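Putative methylthioribose-1-phosphate isomerase (Pyrococcus horikoshii OT3, PDB 6A34) probably catalyses the interconversion of 5-methylthioribose 1-phosphate and 5-methylthioribulose 1-phosphate in the methionine salvage pathway. Local coordinates at residues A[163-168]-A[194-199]; A[183-188]-A[216-221]; A[49-54]-A[98-103]; A[24-29]-A[39-44]. All coordinates share one frame; numbering follows the deposited sequence.

Contact 1 of 4, residues A[163-168]-A[194-199]; sequences ILTHCN and KLLWLD
ND1 of His166 gives its hydrogen to OD2 of Asp199 over 2.7 Å, in the plane of the imidazole and nearly straight at 167°. The carboxylate receives it on its anti lone pair and stands 84° to the ring. NE2 on the far side of the ring is bonded to the carbonyl of Ile259, so both ring nitrogens have partners; the buried Asp199 would probably favour a positively charged imidazole. The other oxygen, OD1, has no polar partner in the model and lies against Leu164, 3.8 Å from its CD1. An alanine in place of Asp199 would remove the acceptor of ND1 and would probably leave the ring held at NE2 alone and less fixed in its rotation. Behind the pair the backbones run parallel: Ile163 N bonds to Leu195 O, Trp197 N to Ile163 O, Thr165 N to Trp197 O and Asp199 N to Thr165 O. On the face with Leu164, its CD2 sits 3.6 Å from Trp197 CB. On the face with Thr165, its CG2 lies 3.5 Å from Leu198 CD2, while OG1 bonds to Ile243 O. A water donates to Cys167 O at 2.8 Å and to Asp199 O, bridging the diverging chain ends. Two neighbouring parallel strands of a Rossmann-like beta-alpha-beta unit thus end beside the predicted substrate site, where Cys167 is the predicted transition-state stabiliser.

Contact 2 of 4, residues A[183-188]-A[216-221]; sequences VVRVMH and SYDGLN
Arg185 grips Asp218 side-on, with NE and NH2 both directed at a single oxygen. Asp218 OD2 lies 2.9 Å from Arg185 NE and within 3° of the guanidinium plane, while the carboxylate is turned 83° to that plane. NE meets the anti lone pair of OD2, whereas NH2 comes from above the carboxylate plane; neither bond is straight, as expected when two N-H groups converge on one atom. A long reach makes this possible, since the arginine chain is extended from CG to NE. Each charge has further partners: Arg185 NH2 also pairs with Glu214, and Asp218 OD2 also accepts from Thr11 OG1. These bonds probably keep the carboxylate ionised. One helical turn on, His188 turns a ring face to Leu220, whose CD1 stands 3.9 Å from the ring centroid in a CH-pi contact. The ring's CG is anti to the backbone N (chi1 173°), which lays it alongside the loop. A water joins His188 ND1 to Asn221 N, 2.9 Å from each. The other branch of Leu220, CD2, reaches CG2 of Val184 at 3.9 Å. Gly219, with positive phi, closes helix 206-217 in a Schellman motif and turns the chain toward strand 222-225. Helix 180-189 is thereby fastened to the end of helix 206-217, with Val184 and Leu220 also resting on Tyr215 of that helix and on strand 193-199.

Contact 3 of 4, residues A[49-54]-A[98-103]; sequences EAIKNM and NTRPTA
The tight part of this contact lies where the last turn of helix 44-52 meets Thr99 and the inner part of Arg100. CG2 of Ile51 presses on Thr99, 3.5 Å from its CB, closer than carbon atoms usually come, and 3.3 Å from its OG1. That hydroxyl takes the crowded position between the backbone N and the carbonyl carbon (chi1 44°) and bonds to Leu96 O, so the methyl of Ile51 meets an oxygen already engaged. Arg100, bent at chi2 and chi3, comes back to the end of the helix and puts Arg100 NH2 2.7 Å from Ile51 O, although at 116° the bond is weak. A second weak bond runs from Arg100 NH2 to Val56 O. Lys52 and Met54 form the loose, exposed side. The aliphatic part of Lys52 lies along the loop, its CG 3.5 Å from Thr99 O, and the bend at chi3 carries the ammonium away to a long ion pair with Glu49. Met54, which leaves the helix in a Schellman motif, lays CG over one guanidinium face, 3.5 Å from Arg100 NH1. Carbonyl oxygens at a helix C-terminus carry partial negative charge and would probably favour the arginine's positive charge. These weak bonds leave that charge uncompensated by a carboxylate across this contact, which is compatible with the predicted role of Arg100, near Arg57, in binding a phosphorylated substrate.

Contact 4 of 4, residues A[24-29]-A[39-44]; sequences VYMINQ and EKFSKV
Strands 24-27 and 39-41 run antiparallel, their axes 4.9 Å apart at closest, with Val24-Phe41 and Met26-Glu39 as hydrogen-bonded pairs on either side of the non-hydrogen-bonded Tyr25-Lys40. On the face of Met26 and Phe41 the thioether meets the edge of the ring, SD 3.8 Å from CE2, a Met-aromatic contact made at about a right angle. The methionine reaches it with its chain extended beyond CG. Past the strand end, Asn28 ND2 donates to Glu39 OE2 over 2.9 Å, nearly straight at 163° and onto the anti lone pair. Glu39 bends at chi2 (-53°) to present that oxygen, while Asn28 OD1 accepts from Arg30 N. An alanine in place of Glu39 would remove the acceptor of ND2 and would probably leave the Asn28 amide less firmly held. On the other face the Lys40 chain runs alongside the Tyr25 ring. The pair forms a beta hairpin within a three-stranded antiparallel sheet, packed against helices 44-52 and 59-76.

How the contacts relate
Contacts 1 and 2 adjoin, their centres 11 Å apart: Leu196 N lies 2.8 Å from Asn221 O, a probable hydrogen bond. The loop of contact 2 leads into strand 222-225, which flanks 193-199, and helix 180-189 is the crossover between the two strands of contact 1. Contacts 3 and 4 also touch, with Ala50 CB 3.7 Å from Phe41 CE2; strand 38-41 leads into helix 44-52. The predicted substrate site draws on both groups: contact 1 brings Cys167 and contact 3 brings Arg100, and the nearest atoms of the two contacts are about 11 Å apart. Arg57, another predicted substrate-binding residue, ties contact 4 to contact 1 by bonds to Gln29 and Asn168.

Contact 1 of 4, residues A[163-168]-A[194-199]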
loop_
_atom_site.group_PDB
_atom_site.type_symbol
_atom_site.label_atom_id
_atom_site.label_comp_id
_atom_site.label_asym_id
_atom_site.label_seq_id
_atom_site.Cartn_x
_atom_site.Cartn_y
_atom_site.Cartn_z
ATOM N N ILE A 163 10.418 -16.131 3.022
ATOM C CA ILE A 163 11.049 -14.997 2.387
ATOM C C ILE A 163 9.974 -13.978 2.002
ATOM O O ILE A 163 8.884 -14.367 1.630
ATOM C CB ILE A 163 11.798 -15.447 1.126
ATOM C CG1 ILE A 163 12.726 -16.630 1.408
ATOM C CG2 ILE A 163 12.514 -14.254 0.517
ATOM C CD1 ILE A 163 13.735 -16.369 2.511
ATOM N N LEU A 164 10.326 -12.691 2.033
ATOM C CA LEU A 164 9.393 -11.604 1.608
ATOM C C LEU A 164 10.080 -10.759 0.524
ATOM O O LEU A 164 11.270 -10.518 0.550
ATOM C CB LEU A 164 8.918 -10.889 2.884
ATOM C CG LEU A 164 8.422 -9.437 2.940
ATOM C CD1 LEU A 164 8.525 -8.622 1.675
ATOM C CD2 LEU A 164 7.026 -9.344 3.536
ATOM N N THR A 165 9.312 -10.385 -0.483
ATOM C CA THR A 165 9.826 -9.535 -1.543
ATOM C C THR A 165 8.774 -8.491 -1.905
ATOM O O THR A 165 7.688 -8.409 -1.287
ATOM C CB THR A 165 10.303 -10.360 -2.747
ATOM O OG1 THR A 165 11.122 -9.573 -3.620
ATOM C CG2 THR A 165 9.168 -10.957 -3.531
ATOM N N HIS A 166 9.185 -7.659 -2.866
ATOM C CA HIS A 166 8.576 -6.426 -3.212
ATOM C C HIS A 166 8.663 -6.256 -4.727
ATOM O O HIS A 166 9.677 -6.591 -5.346
ATOM C CB HIS A 166 9.298 -5.307 -2.453
ATOM C CG HIS A 166 8.535 -4.022 -2.360
ATOM N ND1 HIS A 166 7.525 -3.834 -1.451
ATOM C CD2 HIS A 166 8.645 -2.854 -3.029
ATOM C CE1 HIS A 166 7.039 -2.605 -1.567
ATOM N NE2 HIS A 166 7.707 -1.979 -2.521
ATOM N N CYS A 167 7.604 -5.701 -5.308
ATOM C CA CYS A 167 7.543 -5.387 -6.727
ATOM C C CYS A 167 7.616 -6.669 -7.559
ATOM O O CYS A 167 7.163 -7.724 -7.097
ATOM C CB CYS A 167 8.635 -4.409 -7.159
ATOM S SG CYS A 167 8.124 -3.449 -8.613
ATOM N N ASN A 168 8.143 -6.535 -8.792
ATOM C CA ASN A 168 8.391 -7.657 -9.717
ATOM C C ASN A 168 9.836 -7.607 -10.235
ATOM O O ASN A 168 10.203 -6.709 -11.022
ATOM C CB ASN A 168 7.476 -7.683 -10.952
ATOM C CG ASN A 168 7.749 -8.904 -11.815
ATOM O OD1 ASN A 168 8.220 -8.775 -12.945
ATOM N ND2 ASN A 168 7.489 -10.096 -11.282
ATOM N N LYS A 194 9.616 -22.206 1.829
ATOM C CA LYS A 194 8.373 -22.683 2.410
ATOM C C LYS A 194 7.247 -21.722 2.060
ATOM O O LYS A 194 6.094 -22.126 1.996
ATOM C CB LYS A 194 8.451 -22.811 3.935
ATOM C CG LYS A 194 9.552 -23.734 4.427
ATOM C CD LYS A 194 9.526 -25.151 3.807
ATOM C CE LYS A 194 10.869 -25.849 3.873
ATOM N NZ LYS A 194 11.557 -25.554 5.156
ATOM N N LEU A 195 7.592 -20.440 1.920
ATOM C CA LEU A 195 6.584 -19.422 1.724
ATOM C C LEU A 195 7.276 -18.169 1.204
ATOM O O LEU A 195 8.312 -17.784 1.737
ATOM C CB LEU A 195 5.853 -19.149 3.044
ATOM C CG LEU A 195 4.870 -17.974 3.012
ATOM C CD1 LEU A 195 3.676 -18.267 2.130
ATOM C CD2 LEU A 195 4.388 -17.605 4.418
ATOM N N LEU A 196 6.690 -17.579 0.159
ATOM C CA LEU A 196 7.087 -16.316 -0.376
ATOM C C LEU A 196 5.980 -15.290 -0.120
ATOM O O LEU A 196 4.968 -15.337 -0.785
ATOM C CB LEU A 196 7.342 -16.448 -1.878
ATOM C CG LEU A 196 7.907 -15.195 -2.549
ATOM C CD1 LEU A 196 9.173 -14.724 -1.864
ATOM C CD2 LEU A 196 8.177 -15.444 -4.026
ATOM N N TRP A 197 6.221 -14.338 0.790
ATOM C CA TRP A 197 5.349 -13.162 0.908
ATOM C C TRP A 197 5.613 -12.219 -0.263
ATOM O O TRP A 197 6.795 -11.893 -0.558
ATOM C CB TRP A 197 5.602 -12.397 2.205
ATOM C CG TRP A 197 5.352 -13.183 3.439
ATOM C CD1 TRP A 197 6.280 -13.830 4.184
ATOM C CD2 TRP A 197 4.087 -13.401 4.079
ATOM N NE1 TRP A 197 5.677 -14.417 5.260
ATOM C CE2 TRP A 197 4.338 -14.166 5.226
ATOM C CE3 TRP A 197 2.772 -13.002 3.805
ATOM C CZ2 TRP A 197 3.332 -14.536 6.117
ATOM C CZ3 TRP A 197 1.769 -13.381 4.672
ATOM C CH2 TRP A 197 2.043 -14.145 5.812
ATOM N N LEU A 198 4.523 -11.729 -0.855
ATOM C CA LEU A 198 4.545 -10.760 -1.953
ATOM C C LEU A 198 3.782 -9.498 -1.557
ATOM O O LEU A 198 2.551 -9.544 -1.418
ATOM C CB LEU A 198 3.874 -11.366 -3.187
ATOM C CG LEU A 198 4.535 -12.628 -3.712
ATOM C CD1 LEU A 198 3.721 -13.186 -4.893
ATOM C CD2 LEU A 198 5.979 -12.347 -4.104
ATOM N N ASP A 199 4.511 -8.383 -1.411
ATOM C CA ASP A 199 3.911 -7.061 -1.267
ATOM C C ASP A 199 3.230 -6.740 -2.597
ATOM O O ASP A 199 3.859 -6.883 -3.648
ATOM C CB ASP A 199 4.958 -5.988 -0.967
ATOM C CG ASP A 199 5.654 -6.082 0.385
ATOM O OD1 ASP A 199 5.168 -6.800 1.268
ATOM O OD2 ASP A 199 6.689 -5.405 0.545
HETATM O O HOH W 1 6.038 -8.607 -4.665
#

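Contact 2 of 4, residues A[183-188]-A[216-221]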
loop_
_atom_site.group_PDB
_atom_site.type_symbol
_atom_site.label_atom_id
_atom_site.label_comp_id
_atom_site.label_asym_id
_atom_site.label_seq_id
_atom_site.Cartn_x
_atom_site.Cartn_y
_atom_site.Cartn_z
ATOM N N VAL A 183 16.436 -16.493 -7.611
ATOM C CA VAL A 183 16.845 -16.926 -6.278
ATOM C C VAL A 183 15.738 -17.785 -5.684
ATOM O O VAL A 183 16.014 -18.848 -5.174
ATOM C CB VAL A 183 17.189 -15.735 -5.364
ATOM C CG1 VAL A 183 17.361 -16.155 -3.921
ATOM C CG2 VAL A 183 18.445 -15.037 -5.850
ATOM N N VAL A 184 14.499 -17.280 -5.728
ATOM C CA VAL A 184 13.366 -17.986 -5.166
ATOM C C VAL A 184 13.045 -19.248 -5.986
ATOM O O VAL A 184 12.585 -20.251 -5.410
ATOM C CB VAL A 184 12.145 -17.074 -4.983
ATOM C CG1 VAL A 184 12.443 -15.956 -4.002
ATOM C CG2 VAL A 184 11.637 -16.514 -6.296
ATOM N N ARG A 185 13.321 -19.244 -7.293
ATOM C CA ARG A 185 13.101 -20.492 -8.097
ATOM C C ARG A 185 14.118 -21.578 -7.682
ATOM O O ARG A 185 13.755 -22.699 -7.424
ATOM C CB ARG A 185 13.110 -20.170 -9.592
ATOM C CG ARG A 185 11.797 -19.556 -10.053
ATOM C CD ARG A 185 11.889 -19.026 -11.473
ATOM N NE ARG A 185 10.549 -18.766 -12.002
ATOM C CZ ARG A 185 9.944 -17.587 -11.975
ATOM N NH1 ARG A 185 10.636 -16.499 -11.673
ATOM N NH2 ARG A 185 8.646 -17.506 -12.248
ATOM N N VAL A 186 15.385 -21.207 -7.490
ATOM C CA VAL A 186 16.360 -22.169 -7.045
ATOM C C VAL A 186 15.986 -22.685 -5.650
ATOM O O VAL A 186 16.035 -23.890 -5.393
ATOM C CB VAL A 186 17.775 -21.579 -7.073
ATOM C CG1 VAL A 186 18.754 -22.503 -6.400
ATOM C CG2 VAL A 186 18.220 -21.273 -8.485
ATOM N N MET A 187 15.605 -21.773 -4.747
ATOM C CA MET A 187 15.233 -22.139 -3.410
ATOM C C MET A 187 14.047 -23.114 -3.461
ATOM O O MET A 187 13.994 -24.061 -2.674
ATOM C CB MET A 187 14.866 -20.904 -2.569
ATOM C CG MET A 187 16.062 -20.057 -2.212
ATOM S SD MET A 187 15.671 -18.663 -1.131
ATOM C CE MET A 187 15.202 -19.525 0.374
ATOM N N HIS A 188 13.083 -22.856 -4.350
ATOM C CA HIS A 188 11.851 -23.669 -4.419
ATOM C C HIS A 188 12.202 -25.101 -4.852
ATOM O O HIS A 188 11.743 -26.073 -4.256
ATOM C CB HIS A 188 10.808 -23.023 -5.344
ATOM C CG HIS A 188 9.615 -23.879 -5.589
ATOM N ND1 HIS A 188 8.656 -24.100 -4.626
ATOM C CD2 HIS A 188 9.220 -24.577 -6.671
ATOM C CE1 HIS A 188 7.708 -24.882 -5.112
ATOM N NE2 HIS A 188 8.037 -25.199 -6.350
ATOM N N SER A 216 3.054 -18.083 -8.879
ATOM C CA SER A 216 1.972 -19.044 -8.825
ATOM C C SER A 216 2.039 -20.009 -10.029
ATOM O O SER A 216 2.006 -21.206 -9.862
ATOM C CB SER A 216 0.638 -18.376 -8.715
ATOM O OG SER A 216 -0.311 -19.351 -8.342
ATOM N N TYR A 217 2.168 -19.479 -11.240
ATOM C CA TYR A 217 2.308 -20.288 -12.429
ATOM C C TYR A 217 3.317 -21.420 -12.219
ATOM O O TYR A 217 3.067 -22.547 -12.648
ATOM C CB TYR A 217 2.734 -19.438 -13.624
ATOM C CG TYR A 217 2.595 -20.129 -14.959
ATOM C CD1 TYR A 217 3.639 -20.871 -15.475
ATOM C CD2 TYR A 217 1.440 -20.025 -15.715
ATOM C CE1 TYR A 217 3.552 -21.494 -16.704
ATOM C CE2 TYR A 217 1.334 -20.643 -16.953
ATOM C CZ TYR A 217 2.397 -21.390 -17.449
ATOM O OH TYR A 217 2.360 -22.008 -18.672
ATOM N N ASP A 218 4.424 -21.138 -11.527
ATOM C CA ASP A 218 5.462 -22.109 -11.337
ATOM C C ASP A 218 5.238 -22.946 -10.085
ATOM O O ASP A 218 6.099 -23.760 -9.746
ATOM C CB ASP A 218 6.837 -21.440 -11.328
ATOM C CG ASP A 218 7.398 -21.212 -12.721
ATOM O OD1 ASP A 218 6.971 -21.958 -13.640
ATOM O OD2 ASP A 218 8.276 -20.302 -12.887
ATOM N N GLY A 219 4.121 -22.754 -9.373
ATOM C CA GLY A 219 3.834 -23.577 -8.183
ATOM C C GLY A 219 4.661 -23.236 -6.938
ATOM O O GLY A 219 4.795 -24.061 -6.027
ATOM N N LEU A 220 5.206 -22.018 -6.842
ATOM C CA LEU A 220 5.807 -21.581 -5.557
ATOM C C LEU A 220 4.679 -21.365 -4.535
ATOM O O LEU A 220 3.597 -20.939 -4.897
ATOM C CB LEU A 220 6.595 -20.284 -5.770
ATOM C CG LEU A 220 8.044 -20.447 -6.208
ATOM C CD1 LEU A 220 8.158 -21.159 -7.563
ATOM C CD2 LEU A 220 8.722 -19.083 -6.257
ATOM N N ASN A 221 4.933 -21.623 -3.244
ATOM C CA ASN A 221 3.942 -21.269 -2.227
ATOM C C ASN A 221 4.025 -19.751 -1.903
ATOM O O ASN A 221 4.974 -19.267 -1.367
ATOM C CB ASN A 221 4.090 -22.176 -1.013
ATOM C CG ASN A 221 3.106 -21.826 0.073
ATOM O OD1 ASN A 221 1.955 -21.549 -0.247
ATOM N ND2 ASN A 221 3.549 -21.799 1.331
HETATM O O HOH W 2 7.524 -22.591 -2.435
#

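Contact 3 of 4, residues A[49-54]-A[98-103]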
loop_
_atom_site.group_PDB
_atom_site.type_symbol
_atom_site.label_atom_id
_atom_site.label_comp_id
_atom_site.label_asym_id
_atom_site.label_seq_id
_atom_site.Cartn_x
_atom_site.Cartn_y
_atom_site.Cartn_z
ATOM N N GLU A 49 6.464 -0.768 -31.526
ATOM C CA GLU A 49 5.184 -0.443 -30.926
ATOM C C GLU A 49 5.022 -1.219 -29.598
ATOM O O GLU A 49 4.555 -0.661 -28.609
ATOM C CB GLU A 49 4.071 -0.711 -31.950
ATOM C CG GLU A 49 2.677 -0.284 -31.513
ATOM C CD GLU A 49 2.526 1.169 -31.066
ATOM O OE1 GLU A 49 3.265 2.050 -31.598
ATOM O OE2 GLU A 49 1.671 1.417 -30.170
ATOM N N ALA A 50 5.446 -2.489 -29.569
ATOM C CA ALA A 50 5.320 -3.380 -28.394
ATOM C C ALA A 50 6.243 -2.919 -27.260
ATOM O O ALA A 50 5.938 -3.124 -26.096
ATOM C CB ALA A 50 5.590 -4.809 -28.790
ATOM N N ILE A 51 7.347 -2.244 -27.585
ATOM C CA ILE A 51 8.156 -1.612 -26.551
ATOM C C ILE A 51 7.428 -0.368 -26.005
ATOM O O ILE A 51 7.347 -0.205 -24.799
ATOM C CB ILE A 51 9.564 -1.280 -27.072
ATOM C CG1 ILE A 51 10.407 -2.546 -27.238
ATOM C CG2 ILE A 51 10.253 -0.266 -26.170
ATOM C CD1 ILE A 51 11.430 -2.436 -28.331
ATOM N N LYS A 52 6.941 0.505 -26.895
ATOM C CA LYS A 52 6.219 1.741 -26.514
ATOM C C LYS A 52 4.948 1.425 -25.708
ATOM O O LYS A 52 4.653 2.122 -24.752
ATOM C CB LYS A 52 5.784 2.547 -27.743
ATOM C CG LYS A 52 6.772 3.577 -28.277
ATOM C CD LYS A 52 6.104 4.742 -29.032
ATOM C CE LYS A 52 4.880 4.338 -29.836
ATOM N NZ LYS A 52 4.471 5.378 -30.809
ATOM N N ASN A 53 4.199 0.428 -26.188
ATOM C CA ASN A 53 3.024 -0.252 -25.595
ATOM C C ASN A 53 3.239 -0.798 -24.174
ATOM O O ASN A 53 2.264 -1.105 -23.502
ATOM C CB ASN A 53 2.702 -1.550 -26.359
ATOM C CG ASN A 53 1.420 -1.454 -27.142
ATOM O OD1 ASN A 53 0.566 -0.653 -26.789
ATOM N ND2 ASN A 53 1.273 -2.259 -28.179
ATOM N N MET A 54 4.494 -1.102 -23.814
ATOM C CA MET A 54 4.850 -1.896 -22.616
ATOM C C MET A 54 4.178 -3.290 -22.632
ATOM O O MET A 54 3.833 -3.875 -21.576
ATOM C CB MET A 54 4.532 -1.100 -21.347
ATOM C CG MET A 54 5.296 0.228 -21.345
ATOM S SD MET A 54 5.107 1.261 -19.871
ATOM C CE MET A 54 5.793 2.810 -20.467
ATOM N N ASN A 98 13.929 5.167 -30.471
ATOM C CA ASN A 98 12.953 6.214 -30.112
ATOM C C ASN A 98 11.615 5.587 -29.685
ATOM O O ASN A 98 10.550 6.016 -30.105
ATOM C CB ASN A 98 12.776 7.204 -31.270
ATOM C CG ASN A 98 14.098 7.732 -31.796
ATOM O OD1 ASN A 98 14.341 7.728 -33.003
ATOM N ND2 ASN A 98 14.975 8.171 -30.906
ATOM N N THR A 99 11.677 4.544 -28.858
ATOM C CA THR A 99 10.475 3.959 -28.284
ATOM C C THR A 99 10.338 4.492 -26.855
ATOM O O THR A 99 9.361 5.153 -26.515
ATOM C CB THR A 99 10.505 2.429 -28.371
ATOM O OG1 THR A 99 11.806 1.988 -27.981
ATOM C CG2 THR A 99 10.163 1.915 -29.754
ATOM N N ARG A 100 11.359 4.191 -26.047
ATOM C CA ARG A 100 11.573 4.740 -24.715
ATOM C C ARG A 100 13.006 5.263 -24.691
ATOM O O ARG A 100 13.922 4.526 -24.323
ATOM C CB ARG A 100 11.289 3.682 -23.638
ATOM C CG ARG A 100 9.815 3.559 -23.261
ATOM C CD ARG A 100 9.297 2.129 -23.207
ATOM N NE ARG A 100 9.293 1.541 -21.873
ATOM C CZ ARG A 100 8.912 0.292 -21.585
ATOM N NH1 ARG A 100 8.614 -0.018 -20.332
ATOM N NH2 ARG A 100 8.812 -0.636 -22.534
ATOM N N PRO A 101 13.232 6.519 -25.160
ATOM C CA PRO A 101 14.557 7.160 -25.154
ATOM C C PRO A 101 15.373 7.238 -23.846
ATOM O O PRO A 101 16.527 7.684 -23.881
ATOM C CB PRO A 101 14.232 8.610 -25.552
ATOM C CG PRO A 101 13.010 8.483 -26.433
ATOM C CD PRO A 101 12.209 7.358 -25.810
ATOM N N THR A 102 14.784 6.801 -22.722
ATOM C CA THR A 102 15.372 6.909 -21.373
ATOM C C THR A 102 15.869 5.532 -20.875
ATOM O O THR A 102 16.985 5.459 -20.311
ATOM C CB THR A 102 14.380 7.585 -20.412
ATOM O OG1 THR A 102 14.182 6.699 -19.310
ATOM C CG2 THR A 102 13.036 7.911 -21.038
ATOM N N ALA A 103 15.051 4.471 -21.070
ATOM C CA ALA A 103 15.339 3.032 -20.694
ATOM C C ALA A 103 16.758 2.613 -21.130
ATOM O O ALA A 103 17.082 2.617 -22.317
ATOM C CB ALA A 103 14.283 2.120 -21.287
#

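Contact 4 of 4, residues A[24-29]-A[39-44]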
loop_
_atom_site.group_PDB
_atom_site.type_symbol
_atom_site.label_atom_id
_atom_site.label_comp_id
_atom_site.label_asym_id
_atom_site.label_seq_id
_atom_site.Cartn_x
_atom_site.Cartn_y
_atom_site.Cartn_z
ATOM N N VAL A 24 9.753 -12.182 -33.517
ATOM C CA VAL A 24 9.962 -11.852 -32.118
ATOM C C VAL A 24 8.705 -12.236 -31.338
ATOM O O VAL A 24 7.605 -11.818 -31.681
ATOM C CB VAL A 24 10.314 -10.369 -31.922
ATOM C CG1 VAL A 24 10.538 -10.042 -30.455
ATOM C CG2 VAL A 24 11.531 -9.970 -32.736
ATOM N N TYR A 25 8.874 -13.062 -30.307
ATOM C CA TYR A 25 7.749 -13.510 -29.462
ATOM C C TYR A 25 7.878 -12.900 -28.064
ATOM O O TYR A 25 8.908 -13.029 -27.477
ATOM C CB TYR A 25 7.733 -15.034 -29.337
ATOM C CG TYR A 25 7.508 -15.814 -30.616
ATOM C CD1 TYR A 25 8.520 -15.971 -31.554
ATOM C CD2 TYR A 25 6.308 -16.471 -30.857
ATOM C CE1 TYR A 25 8.337 -16.717 -32.710
ATOM C CE2 TYR A 25 6.109 -17.222 -32.007
ATOM C CZ TYR A 25 7.127 -17.353 -32.943
ATOM O OH TYR A 25 6.945 -18.092 -34.082
ATOM N N MET A 26 6.802 -12.285 -27.548
ATOM C CA MET A 26 6.783 -11.603 -26.246
ATOM C C MET A 26 5.557 -12.047 -25.442
ATOM O O MET A 26 4.408 -12.011 -25.937
ATOM C CB MET A 26 6.697 -10.081 -26.383
ATOM C CG MET A 26 7.748 -9.477 -27.256
ATOM S SD MET A 26 7.582 -7.695 -27.241
ATOM C CE MET A 26 8.739 -7.190 -28.513
ATOM N N ILE A 27 5.794 -12.433 -24.188
ATOM C CA ILE A 27 4.703 -12.517 -23.257
ATOM C C ILE A 27 4.016 -11.148 -23.247
ATOM O O ILE A 27 4.700 -10.139 -23.266
ATOM C CB ILE A 27 5.183 -12.931 -21.858
ATOM C CG1 ILE A 27 5.714 -14.361 -21.872
ATOM C CG2 ILE A 27 4.057 -12.752 -20.838
ATOM C CD1 ILE A 27 6.409 -14.752 -20.593
ATOM N N ASN A 28 2.678 -11.132 -23.299
ATOM C CA ASN A 28 1.934 -9.888 -23.295
ATOM C C ASN A 28 1.651 -9.497 -21.847
ATOM O O ASN A 28 0.664 -9.960 -21.240
ATOM C CB ASN A 28 0.619 -9.952 -24.071
ATOM C CG ASN A 28 0.065 -8.568 -24.324
ATOM O OD1 ASN A 28 0.191 -7.681 -23.476
ATOM N ND2 ASN A 28 -0.466 -8.353 -25.518
ATOM N N GLN A 29 2.498 -8.613 -21.324
ATOM C CA GLN A 29 2.468 -8.232 -19.913
ATOM C C GLN A 29 1.337 -7.220 -19.665
ATOM O O GLN A 29 1.040 -6.945 -18.507
ATOM C CB GLN A 29 3.844 -7.710 -19.479
ATOM C CG GLN A 29 4.965 -8.750 -19.623
ATOM C CD GLN A 29 6.215 -8.423 -18.833
ATOM O OE1 GLN A 29 6.132 -7.995 -17.683
ATOM N NE2 GLN A 29 7.383 -8.621 -19.443
ATOM N N GLU A 39 2.465 -12.893 -27.870
ATOM C CA GLU A 39 2.313 -12.184 -29.123
ATOM C C GLU A 39 3.455 -12.614 -30.056
ATOM O O GLU A 39 4.525 -12.989 -29.568
ATOM C CB GLU A 39 2.350 -10.665 -28.926
ATOM C CG GLU A 39 1.215 -10.088 -28.091
ATOM C CD GLU A 39 -0.214 -10.428 -28.499
ATOM O OE1 GLU A 39 -0.426 -10.900 -29.648
ATOM O OE2 GLU A 39 -1.113 -10.231 -27.645
ATOM N N LYS A 40 3.181 -12.565 -31.368
ATOM C CA LYS A 40 4.087 -12.921 -32.473
ATOM C C LYS A 40 4.223 -11.696 -33.384
ATOM O O LYS A 40 3.228 -11.214 -33.911
ATOM C CB LYS A 40 3.504 -14.097 -33.254
ATOM C CG LYS A 40 4.373 -14.675 -34.365
ATOM C CD LYS A 40 4.037 -16.135 -34.643
ATOM C CE LYS A 40 4.913 -16.799 -35.685
ATOM N NZ LYS A 40 4.392 -16.596 -37.054
ATOM N N PHE A 41 5.441 -11.158 -33.488
ATOM C CA PHE A 41 5.712 -9.935 -34.200
ATOM C C PHE A 41 6.725 -10.211 -35.314
ATOM O O PHE A 41 7.797 -10.738 -35.039
ATOM C CB PHE A 41 6.238 -8.853 -33.254
ATOM C CG PHE A 41 5.297 -8.483 -32.132
ATOM C CD1 PHE A 41 4.008 -8.041 -32.401
ATOM C CD2 PHE A 41 5.691 -8.587 -30.809
ATOM C CE1 PHE A 41 3.136 -7.704 -31.376
ATOM C CE2 PHE A 41 4.817 -8.264 -29.785
ATOM C CZ PHE A 41 3.548 -7.805 -30.071
ATOM N N SER A 42 6.383 -9.770 -36.534
ATOM C CA SER A 42 7.067 -10.136 -37.774
ATOM C C SER A 42 7.652 -8.917 -38.506
ATOM O O SER A 42 8.301 -9.096 -39.511
ATOM C CB SER A 42 6.115 -10.892 -38.660
ATOM O OG SER A 42 5.510 -11.956 -37.922
ATOM N N LYS A 43 7.458 -7.700 -37.979
ATOM C CA LYS A 43 8.007 -6.460 -38.582
ATOM C C LYS A 43 8.630 -5.593 -37.487
ATOM O O LYS A 43 8.185 -5.650 -36.338
ATOM C CB LYS A 43 6.910 -5.648 -39.277
ATOM C CG LYS A 43 6.003 -6.449 -40.205
ATOM C CD LYS A 43 4.779 -5.685 -40.691
ATOM C CE LYS A 43 3.603 -6.607 -40.955
ATOM N NZ LYS A 43 2.645 -6.027 -41.926
ATOM N N VAL A 44 9.617 -4.757 -37.844
ATOM C CA VAL A 44 10.348 -4.049 -36.793
ATOM C C VAL A 44 9.407 -3.023 -36.144
ATOM O O VAL A 44 9.520 -2.795 -34.931
ATOM C CB VAL A 44 11.714 -3.455 -37.213
ATOM C CG1 VAL A 44 12.298 -4.120 -38.437
ATOM C CG2 VAL A 44 11.701 -1.957 -37.368
#